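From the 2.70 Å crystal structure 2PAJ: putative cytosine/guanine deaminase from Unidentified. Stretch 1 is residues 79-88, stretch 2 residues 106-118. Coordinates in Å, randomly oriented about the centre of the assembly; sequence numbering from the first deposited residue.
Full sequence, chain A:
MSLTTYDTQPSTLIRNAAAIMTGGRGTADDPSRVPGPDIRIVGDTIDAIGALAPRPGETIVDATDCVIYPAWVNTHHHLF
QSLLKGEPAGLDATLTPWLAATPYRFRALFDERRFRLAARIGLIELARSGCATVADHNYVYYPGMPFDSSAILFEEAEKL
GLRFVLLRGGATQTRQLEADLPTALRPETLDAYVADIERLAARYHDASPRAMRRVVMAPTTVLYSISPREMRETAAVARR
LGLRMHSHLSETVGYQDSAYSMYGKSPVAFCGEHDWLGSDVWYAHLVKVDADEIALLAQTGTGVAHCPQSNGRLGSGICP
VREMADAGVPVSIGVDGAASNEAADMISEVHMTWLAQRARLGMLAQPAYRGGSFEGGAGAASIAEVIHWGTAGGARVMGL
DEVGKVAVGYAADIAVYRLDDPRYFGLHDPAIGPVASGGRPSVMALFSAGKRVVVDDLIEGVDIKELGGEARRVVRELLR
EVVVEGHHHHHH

Stretch 1 79-88: LFQSLLKGEP
Stretch 2 (106-118) FRALFDERRFRLA

The side chains in this contact are mainly apolar, and no hydrogen bond crosses between the stretches, but backbone carbonyl oxygens pack in it too; 577 Å² of surface, both sides summed, is buried. Residues 79-83 form a 3-10 segment, with phi/psi running from -45/-26 at Leu-79 to -117/10 at Leu-83, held by Ser-82 N to Leu-79 O at 3.1 Å; Leu-84 N to Gln-81 O at 2.7 Å extends the turn. The second stretch makes a short 3-10 turn at 107-109, extends at Phe-110 (-83/138) and Asp-111 (-133/-159), then enters a helix at Glu-112. The register is set by two CA pairs, Ser-82 CA to Ala-118 CA at 4.9 Å and Leu-84 CA to Phe-106 CA at 7.8 Å, so the numbering runs in opposite senses between these two pairs.

Ala-118 permits the tightest approach. Ala-118 CB points toward the 3-10 segment and lies 3.4 Å from Phe-80 O and 3.6 Å from Leu-83 CG, filling the space beside that turn with a single methyl. Nearby, Ser-82 CB comes to 3.1 Å from Ala-118 O. Ser-82 has chi1 m (-68°), but its OG makes no hydrogen bond to Ala-118 O.

Phe-110 touches three residues of the first stretch, Phe-80, Leu-83 and Leu-84. With chi1 m (-80°) and chi2 77°, its ring offers one face to Phe-80, whose chi1 is p (79°) and chi2 91°. The edge of Phe-80 meets that face with centroids 5.6 Å apart and planes at 84°; Phe-80 CD1 is 4.1 Å from Phe-110 CE1. The near-perpendicular setting lets Phe-80 present ring hydrogens to the aromatic face. Phe-110 CZ also reaches 3.4 Å from Phe-80 O, while Leu-84 CG packs at the ring's edge, 3.7 Å from Phe-110 CZ.

Leu-83 and Leu-84 share the m,t rotamer and both direct CB toward the second stretch. Leu-83 CD1 (chi1 -77°, chi2 176°) lies 4.0 Å from Phe-110 CE2 and 3.5 Å from Arg-114 O. The t,p rotamer of Leu-117 (-174°, 70°) leaves Leu-117 CD2 near both methyls, 3.9 Å from Leu-83 CD2 and 4.2 Å from Leu-83 CD1. Leu-84 (-54°, 171°) brings CD2 to 3.6 Å from Phe-106 CB, which points toward the first stretch.

Phe-115 reaches the contact indirectly. Its CB points away, but chi1 t (-173°) and chi2 78° bring the ring end nearer, putting Phe-115 CE1 4.0 Å from Phe-80 CB.

Polar groups organise the second stretch internally. Asp-111, chi1 p (79°), caps the helix by accepting Arg-114 N at OD1, 2.8 Å away. Arg-114, m,t,t (-70°, 175°, 178°), extends its chain so that NH1 donates to Leu-109 O at 3.1 Å, tying the helix start back to the preceding turn. Within the helix, Arg-116 NH1 reaches back one turn to Glu-112 OE2, a salt bridge at 3.2 Å whose hydrogen bond is weak. The side-chain hydrogen bonds described here for the second stretch are internal to it.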

# COMPACT_ATOMS: atom_id res chain seq x y z
N LEU A 79 5.09 -2.83 8.19
CA LEU A 79 5.62 -1.68 8.92
C LEU A 79 6.49 -1.88 10.16
O LEU A 79 7.29 -1.00 10.48
CB LEU A 79 4.48 -0.70 9.29
CG LEU A 79 4.00 0.43 8.36
CD1 LEU A 79 5.18 1.03 7.61
CD2 LEU A 79 2.99 -0.09 7.38
N PHE A 80 6.35 -2.99 10.87
CA PHE A 80 7.18 -3.15 12.06
C PHE A 80 8.63 -3.30 11.64
O PHE A 80 9.55 -2.87 12.36
CB PHE A 80 6.70 -4.33 12.91
CG PHE A 80 7.14 -5.68 12.41
CD1 PHE A 80 8.33 -6.26 12.86
CD2 PHE A 80 6.32 -6.42 11.56
CE1 PHE A 80 8.69 -7.54 12.48
CE2 PHE A 80 6.67 -7.70 11.17
CZ PHE A 80 7.86 -8.27 11.63
N GLN A 81 8.82 -3.87 10.45
CA GLN A 81 10.14 -4.09 9.88
C GLN A 81 10.91 -2.81 9.59
O GLN A 81 12.09 -2.85 9.27
CB GLN A 81 10.00 -4.92 8.61
CG GLN A 81 9.93 -6.40 8.89
CD GLN A 81 9.30 -7.18 7.77
OE1 GLN A 81 9.61 -6.99 6.59
NE2 GLN A 81 8.40 -8.09 8.13
N SER A 82 10.24 -1.67 9.70
CA SER A 82 10.87 -0.39 9.45
C SER A 82 11.99 -0.09 10.43
O SER A 82 12.72 0.89 10.29
CB SER A 82 9.83 0.72 9.47
OG SER A 82 8.96 0.58 8.36
N LEU A 83 12.12 -0.94 11.45
CA LEU A 83 13.17 -0.79 12.44
C LEU A 83 14.06 -2.01 12.37
O LEU A 83 14.92 -2.22 13.22
CB LEU A 83 12.60 -0.66 13.86
CG LEU A 83 11.98 0.68 14.28
CD1 LEU A 83 11.42 0.51 15.68
CD2 LEU A 83 13.01 1.81 14.26
N LEU A 84 13.84 -2.80 11.33
CA LEU A 84 14.60 -4.02 11.07
C LEU A 84 15.09 -4.00 9.63
O LEU A 84 15.29 -5.04 9.01
CB LEU A 84 13.72 -5.25 11.29
CG LEU A 84 12.97 -5.40 12.63
CD1 LEU A 84 12.00 -6.56 12.53
CD2 LEU A 84 13.97 -5.62 13.76
N LYS A 85 15.27 -2.79 9.10
CA LYS A 85 15.72 -2.56 7.73
C LYS A 85 16.86 -3.48 7.30
O LYS A 85 16.74 -4.23 6.33
CB LYS A 85 16.15 -1.10 7.56
CG LYS A 85 15.01 -0.08 7.67
CD LYS A 85 15.02 0.86 6.47
CE LYS A 85 13.70 1.59 6.31
NZ LYS A 85 13.59 2.79 7.16
N GLY A 86 17.97 -3.41 8.03
CA GLY A 86 19.11 -4.25 7.70
C GLY A 86 18.80 -5.63 7.11
O GLY A 86 18.86 -5.82 5.89
N GLU A 87 18.49 -6.60 7.99
CA GLU A 87 18.18 -7.99 7.58
C GLU A 87 16.97 -8.58 8.30
O GLU A 87 16.19 -7.85 8.92
CB GLU A 87 19.42 -8.87 7.83
CG GLU A 87 20.30 -9.05 6.60
CD GLU A 87 19.49 -9.53 5.40
OE1 GLU A 87 18.72 -8.73 4.82
OE2 GLU A 87 19.60 -10.72 5.05
N PRO A 88 16.77 -9.92 8.20
CA PRO A 88 15.60 -10.49 8.90
C PRO A 88 15.70 -10.55 10.43
O PRO A 88 16.19 -11.53 11.00
CB PRO A 88 15.46 -11.88 8.27
CG PRO A 88 15.99 -11.66 6.88
CD PRO A 88 17.22 -10.83 7.13
N PHE A 106 14.38 -10.74 16.92
CA PHE A 106 14.05 -9.32 16.83
C PHE A 106 12.58 -9.02 17.05
O PHE A 106 12.22 -8.17 17.86
CB PHE A 106 14.46 -8.74 15.47
CG PHE A 106 15.93 -8.49 15.34
CD1 PHE A 106 16.74 -9.31 14.56
CD2 PHE A 106 16.52 -7.43 16.02
CE1 PHE A 106 18.10 -9.10 14.47
CE2 PHE A 106 17.88 -7.19 15.94
CZ PHE A 106 18.68 -8.03 15.16
N ARG A 107 11.71 -9.72 16.32
CA ARG A 107 10.28 -9.50 16.44
C ARG A 107 9.78 -9.53 17.88
O ARG A 107 8.95 -8.72 18.27
CB ARG A 107 9.51 -10.55 15.62
CG ARG A 107 8.01 -10.36 15.60
CD ARG A 107 7.38 -11.51 14.87
NE ARG A 107 5.98 -11.67 15.21
CZ ARG A 107 5.27 -12.77 14.96
NH1 ARG A 107 5.85 -13.81 14.36
NH2 ARG A 107 3.99 -12.82 15.31
N ALA A 108 10.30 -10.45 18.67
CA ALA A 108 9.87 -10.55 20.06
C ALA A 108 10.30 -9.35 20.91
O ALA A 108 9.85 -9.21 22.04
CB ALA A 108 10.37 -11.85 20.68
N LEU A 109 11.16 -8.49 20.36
CA LEU A 109 11.65 -7.32 21.11
C LEU A 109 10.82 -6.06 20.88
O LEU A 109 11.17 -4.98 21.38
CB LEU A 109 13.10 -6.99 20.75
CG LEU A 109 14.11 -8.13 20.56
CD1 LEU A 109 15.50 -7.52 20.43
CD2 LEU A 109 14.05 -9.09 21.73
N PHE A 110 9.74 -6.17 20.12
CA PHE A 110 8.90 -5.00 19.88
C PHE A 110 7.91 -4.75 21.00
O PHE A 110 7.32 -5.68 21.54
CB PHE A 110 8.18 -5.14 18.53
CG PHE A 110 9.06 -4.79 17.36
CD1 PHE A 110 10.02 -5.68 16.90
CD2 PHE A 110 8.98 -3.53 16.78
CE1 PHE A 110 10.90 -5.32 15.90
CE2 PHE A 110 9.84 -3.15 15.79
CZ PHE A 110 10.81 -4.05 15.34
N ASP A 111 7.75 -3.48 21.37
CA ASP A 111 6.85 -3.10 22.45
C ASP A 111 5.97 -1.93 22.02
O ASP A 111 5.77 -1.68 20.84
CB ASP A 111 7.67 -2.73 23.69
CG ASP A 111 8.26 -1.32 23.61
OD1 ASP A 111 8.67 -0.91 22.50
OD2 ASP A 111 8.32 -0.62 24.64
N GLU A 112 5.43 -1.21 23.00
CA GLU A 112 4.59 -0.05 22.76
C GLU A 112 5.33 0.97 21.90
O GLU A 112 5.08 1.13 20.71
CB GLU A 112 4.22 0.59 24.11
CG GLU A 112 3.50 1.92 24.03
CD GLU A 112 2.18 1.81 23.31
OE1 GLU A 112 1.64 0.68 23.24
OE2 GLU A 112 1.66 2.85 22.83
N ARG A 113 6.24 1.67 22.57
CA ARG A 113 7.08 2.70 21.99
C ARG A 113 7.65 2.31 20.63
O ARG A 113 7.47 3.02 19.64
CB ARG A 113 8.22 3.01 22.96
CG ARG A 113 9.27 3.96 22.42
CD ARG A 113 8.82 5.42 22.56
NE ARG A 113 9.38 6.26 21.49
CZ ARG A 113 8.83 6.44 20.29
NH1 ARG A 113 7.68 5.83 19.97
NH2 ARG A 113 9.44 7.20 19.39
N ARG A 114 8.34 1.18 20.60
CA ARG A 114 8.96 0.69 19.39
C ARG A 114 8.04 0.43 18.22
O ARG A 114 8.28 0.96 17.13
CB ARG A 114 9.79 -0.56 19.72
CG ARG A 114 11.03 -0.21 20.53
CD ARG A 114 11.82 -1.43 20.97
NE ARG A 114 13.01 -1.05 21.71
CZ ARG A 114 13.80 -1.90 22.36
NH1 ARG A 114 13.53 -3.19 22.37
NH2 ARG A 114 14.88 -1.45 23.00
N PHE A 115 7.00 -0.36 18.43
CA PHE A 115 6.07 -0.66 17.34
C PHE A 115 5.59 0.65 16.73
O PHE A 115 5.52 0.80 15.51
CB PHE A 115 4.86 -1.43 17.86
CG PHE A 115 3.94 -1.92 16.78
CD1 PHE A 115 4.26 -3.05 16.03
CD2 PHE A 115 2.77 -1.25 16.48
CE1 PHE A 115 3.45 -3.50 15.02
CE2 PHE A 115 1.93 -1.69 15.47
CZ PHE A 115 2.27 -2.82 14.73
N ARG A 116 5.26 1.59 17.60
CA ARG A 116 4.77 2.90 17.18
C ARG A 116 5.77 3.68 16.32
O ARG A 116 5.38 4.37 15.37
CB ARG A 116 4.42 3.70 18.44
CG ARG A 116 3.66 4.97 18.19
CD ARG A 116 2.65 5.12 19.28
NE ARG A 116 1.35 5.51 18.76
CZ ARG A 116 0.20 5.27 19.37
NH1 ARG A 116 0.20 4.63 20.54
NH2 ARG A 116 -0.94 5.67 18.82
N LEU A 117 7.05 3.57 16.67
CA LEU A 117 8.11 4.25 15.96
C LEU A 117 8.30 3.67 14.56
O LEU A 117 8.38 4.40 13.58
CB LEU A 117 9.42 4.13 16.73
CG LEU A 117 10.60 4.92 16.17
CD1 LEU A 117 10.38 6.42 16.38
CD2 LEU A 117 11.87 4.47 16.87
N ALA A 118 8.37 2.34 14.47
CA ALA A 118 8.55 1.66 13.20
C ALA A 118 7.44 2.03 12.22
O ALA A 118 7.68 2.28 11.04
CB ALA A 118 8.56 0.16 13.41